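Cellulase (Xanthomonas axonopodis pv. citri, PDB 5HOS) probably hydrolyses internal beta-1,4-glycosidic bonds of cellulose, as an endo-beta-1,4-glucanase of glycosyl hydrolase family 5. Local coordinates at residues Val112-Tyr117 with Asp137-Leu142. Numbering follows the deposited sequence.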
ATOM      1  N   VAL A 112      -7.259  -2.274   1.583  1.00 14.72           N
ATOM      2  CA  VAL A 112      -7.971  -1.376   0.685  1.00 14.42           C
ATOM      3  C   VAL A 112      -7.126  -0.113   0.590  1.00 13.83           C
ATOM      4  O   VAL A 112      -7.014   0.628   1.561  1.00 13.67           O
ATOM      5  CB  VAL A 112      -9.390  -1.045   1.183  1.00 15.24           C
ATOM      6  CG1 VAL A 112     -10.072  -0.066   0.230  1.00 14.90           C
ATOM      7  CG2 VAL A 112     -10.213  -2.318   1.323  1.00 15.21           C
ATOM      8  N   ASP A 113      -6.534   0.113  -0.583  1.00 14.19           N
ATOM      9  CA  ASP A 113      -5.594   1.224  -0.818  1.00 15.28           C
ATOM     10  C   ASP A 113      -6.305   2.274  -1.650  1.00 14.89           C
ATOM     11  O   ASP A 113      -6.534   2.074  -2.843  1.00 15.83           O
ATOM     12  CB  ASP A 113      -4.314   0.687  -1.512  1.00 15.67           C
ATOM     13  CG  ASP A 113      -3.608   1.716  -2.419  1.00 16.85           C
ATOM     14  OD1 ASP A 113      -3.616   2.934  -2.131  1.00 15.07           O
ATOM     15  OD2 ASP A 113      -3.029   1.275  -3.439  1.00 17.23           O
ATOM     16  N   VAL A 114      -6.634   3.397  -1.021  1.00 15.08           N
ATOM     17  CA  VAL A 114      -7.216   4.534  -1.731  1.00 16.07           C
ATOM     18  C   VAL A 114      -6.037   5.160  -2.483  1.00 16.61           C
ATOM     19  O   VAL A 114      -5.202   5.843  -1.886  1.00 14.98           O
ATOM     20  CB  VAL A 114      -7.882   5.532  -0.765  1.00 15.72           C
ATOM     21  CG1 VAL A 114      -8.442   6.731  -1.522  1.00 16.61           C
ATOM     22  CG2 VAL A 114      -8.987   4.835   0.026  1.00 15.56           C
ATOM     23  N   HIS A 115      -5.983   4.899  -3.791  1.00 16.06           N
ATOM     24  CA  HIS A 115      -4.768   5.068  -4.581  1.00 17.08           C
ATOM     25  C   HIS A 115      -4.756   6.418  -5.271  1.00 16.10           C
ATOM     26  O   HIS A 115      -4.754   6.505  -6.497  1.00 16.83           O
ATOM     27  CB  HIS A 115      -4.626   3.912  -5.581  1.00 17.05           C
ATOM     28  CG  HIS A 115      -3.230   3.706  -6.091  1.00 17.08           C
ATOM     29  ND1 HIS A 115      -2.318   2.892  -5.457  1.00 18.76           N
ATOM     30  CD2 HIS A 115      -2.604   4.175  -7.196  1.00 17.39           C
ATOM     31  CE1 HIS A 115      -1.188   2.877  -6.140  1.00 17.83           C
ATOM     32  NE2 HIS A 115      -1.335   3.650  -7.198  1.00 18.54           N
ATOM     33  N   ASN A 116      -4.712   7.476  -4.463  1.00 16.65           N
ATOM     34  CA  ASN A 116      -5.077   8.820  -4.923  1.00 17.91           C
ATOM     35  C   ASN A 116      -4.090   9.979  -4.753  1.00 16.93           C
ATOM     36  O   ASN A 116      -4.412  11.100  -5.126  1.00 16.56           O
ATOM     37  CB  ASN A 116      -6.438   9.184  -4.334  1.00 17.12           C
ATOM     38  CG  ASN A 116      -7.555   8.799  -5.257  1.00 17.89           C
ATOM     39  OD1 ASN A 116      -7.861   7.614  -5.397  1.00 18.19           O
ATOM     40  ND2 ASN A 116      -8.128   9.784  -5.954  1.00 17.42           N
ATOM     41  N   TYR A 117      -2.901   9.722  -4.214  1.00 15.97           N
ATOM     42  CA  TYR A 117      -1.862  10.754  -4.121  1.00 16.83           C
ATOM     43  C   TYR A 117      -2.349  12.017  -3.385  1.00 17.00           C
ATOM     44  O   TYR A 117      -1.910  13.122  -3.677  1.00 19.85           O
ATOM     45  CB  TYR A 117      -1.304  11.071  -5.522  1.00 17.27           C
ATOM     46  CG  TYR A 117      -0.871   9.838  -6.274  1.00 17.39           C
ATOM     47  CD1 TYR A 117       0.400   9.309  -6.098  1.00 17.15           C
ATOM     48  CD2 TYR A 117      -1.751   9.166  -7.128  1.00 18.27           C
ATOM     49  CE1 TYR A 117       0.797   8.158  -6.764  1.00 19.70           C
ATOM     50  CE2 TYR A 117      -1.366   8.013  -7.795  1.00 20.46           C
ATOM     51  CZ  TYR A 117      -0.085   7.519  -7.617  1.00 19.98           C
ATOM     52  OH  TYR A 117       0.309   6.378  -8.275  1.00 19.52           O
ATOM     53  N   ASP A 137     -14.986  11.861   5.441  1.00 18.87           N
ATOM     54  CA  ASP A 137     -16.246  11.218   5.082  1.00 19.52           C
ATOM     55  C   ASP A 137     -16.028   9.917   4.315  1.00 19.02           C
ATOM     56  O   ASP A 137     -16.734   8.948   4.559  1.00 20.15           O
ATOM     57  CB  ASP A 137     -17.142  12.145   4.279  1.00 19.77           C
ATOM     58  CG  ASP A 137     -18.490  11.541   4.028  1.00 21.09           C
ATOM     59  OD1 ASP A 137     -19.288  11.476   4.985  1.00 23.48           O
ATOM     60  OD2 ASP A 137     -18.733  11.084   2.890  1.00 21.97           O
ATOM     61  N   LEU A 138     -15.063   9.898   3.388  1.00 16.12           N
ATOM     62  CA  LEU A 138     -14.696   8.636   2.719  1.00 18.34           C
ATOM     63  C   LEU A 138     -14.384   7.555   3.746  1.00 17.93           C
ATOM     64  O   LEU A 138     -14.950   6.459   3.698  1.00 17.14           O
ATOM     65  CB  LEU A 138     -13.479   8.809   1.803  1.00 19.36           C
ATOM     66  CG  LEU A 138     -12.872   7.524   1.206  1.00 20.68           C
ATOM     67  CD1 LEU A 138     -13.832   6.846   0.250  1.00 21.79           C
ATOM     68  CD2 LEU A 138     -11.544   7.804   0.521  1.00 19.90           C
ATOM     69  N   TRP A 139     -13.466   7.867   4.657  1.00 16.82           N
ATOM     70  CA  TRP A 139     -12.997   6.871   5.628  1.00 16.48           C
ATOM     71  C   TRP A 139     -14.036   6.492   6.678  1.00 17.22           C
ATOM     72  O   TRP A 139     -14.024   5.357   7.141  1.00 16.22           O
ATOM     73  CB  TRP A 139     -11.634   7.240   6.236  1.00 16.69           C
ATOM     74  CG  TRP A 139     -10.544   6.754   5.327  1.00 15.87           C
ATOM     75  CD1 TRP A 139      -9.669   7.507   4.609  1.00 16.04           C
ATOM     76  CD2 TRP A 139     -10.297   5.390   4.966  1.00 15.42           C
ATOM     77  NE1 TRP A 139      -8.869   6.700   3.846  1.00 16.31           N
ATOM     78  CE2 TRP A 139      -9.236   5.392   4.038  1.00 16.25           C
ATOM     79  CE3 TRP A 139     -10.867   4.167   5.341  1.00 15.90           C
ATOM     80  CZ2 TRP A 139      -8.710   4.210   3.495  1.00 16.48           C
ATOM     81  CZ3 TRP A 139     -10.350   2.984   4.795  1.00 16.22           C
ATOM     82  CH2 TRP A 139      -9.284   3.018   3.877  1.00 16.65           C
ATOM     83  N   ARG A 140     -14.928   7.416   7.033  0.60 17.42           N
ATOM     84  CA  ARG A 140     -16.076   7.075   7.880  0.60 18.64           C
ATOM     85  C   ARG A 140     -16.913   5.983   7.214  0.60 17.79           C
ATOM     86  O   ARG A 140     -17.227   4.963   7.834  0.60 17.11           O
ATOM     87  CB  ARG A 140     -16.956   8.303   8.150  0.60 19.96           C
ATOM     88  CG  ARG A 140     -18.076   8.058   9.158  0.60 23.00           C
ATOM     89  CD  ARG A 140     -18.955   9.284   9.359  0.60 26.25           C
ATOM     90  NE  ARG A 140     -19.513   9.770   8.097  0.60 29.68           N
ATOM     91  CZ  ARG A 140     -20.561   9.250   7.449  0.60 28.89           C
ATOM     92  NH1 ARG A 140     -21.226   8.194   7.923  0.60 36.43           N
ATOM     93  NH2 ARG A 140     -20.952   9.797   6.305  0.60 23.03           N
ATOM     94  N   ARG A 141     -17.248   6.202   5.946  1.00 17.17           N
ATOM     95  CA  ARG A 141     -18.083   5.270   5.181  1.00 18.70           C
ATOM     96  C   ARG A 141     -17.399   3.931   4.931  1.00 17.22           C
ATOM     97  O   ARG A 141     -18.037   2.899   5.030  1.00 16.43           O
ATOM     98  CB  ARG A 141     -18.524   5.904   3.861  1.00 18.40           C
ATOM     99  CG  ARG A 141     -19.454   7.096   4.054  1.00 20.30           C
ATOM    100  CD  ARG A 141     -19.790   7.743   2.726  1.00 21.81           C
ATOM    101  NE  ARG A 141     -20.612   8.953   2.847  1.00 22.86           N
ATOM    102  CZ  ARG A 141     -21.939   8.984   2.982  1.00 24.37           C
ATOM    103  NH1 ARG A 141     -22.668   7.871   3.043  1.00 25.88           N
ATOM    104  NH2 ARG A 141     -22.551  10.161   3.062  1.00 27.58           N
ATOM    105  N   LEU A 142     -16.103   3.948   4.610  1.00 16.52           N
ATOM    106  CA  LEU A 142     -15.364   2.690   4.428  1.00 16.73           C
ATOM    107  C   LEU A 142     -15.240   1.944   5.742  1.00 17.19           C
ATOM    108  O   LEU A 142     -15.374   0.723   5.766  1.00 17.80           O
ATOM    109  CB  LEU A 142     -13.973   2.908   3.844  1.00 16.90           C
ATOM    110  CG  LEU A 142     -13.857   2.881   2.322  1.00 18.45           C
ATOM    111  CD1 LEU A 142     -12.460   3.333   1.928  1.00 20.64           C
ATOM    112  CD2 LEU A 142     -14.139   1.494   1.761  1.00 18.27           C
TER
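The indole of Trp139 meets strand 109-114 with its six-membered ring: Val112 O lies near the ring plane at the edge, 4.0 Å from Trp139 CH2, while Val114 CG2 comes in obliquely to 3.5 Å from Trp139 CZ2. One face of the indole carries Leu142 CD1 of its own helix, displaced toward the rim and 3.6 Å above the plane. Trp139 NE1, the single polar atom of this side chain, is hydrogen-bonded to Leu156 O, just after the neighbouring strand 152-155, which helps fix the ring's rotation.

Val114 and Leu138 reach toward each other tip to tip. With Leu138 CG anti to the backbone N (chi1 171°), the longer leucine carries its CD2 to 3.9 Å from both Val114 CG1 and Val114 CG2, the two methyls that beta-branching offers. Val112 joins more loosely, its CG1 4.5 Å from Leu142 CD1, a methyl that also touches Val114 CG2 (4.2 Å).

Strand residues 112-114 and helix residues 137-142 run nearly antiparallel (165°), as in the beta-alpha units of a TIM barrel: valines turn outward to the helix, whereas Asp113 points away from it, its OD2 accepting an in-plane hydrogen bond from His115 ND1 through the syn lone pair. No hydrogen bond or salt bridge joins the segments, so their cohesion rests on buried apolar contact.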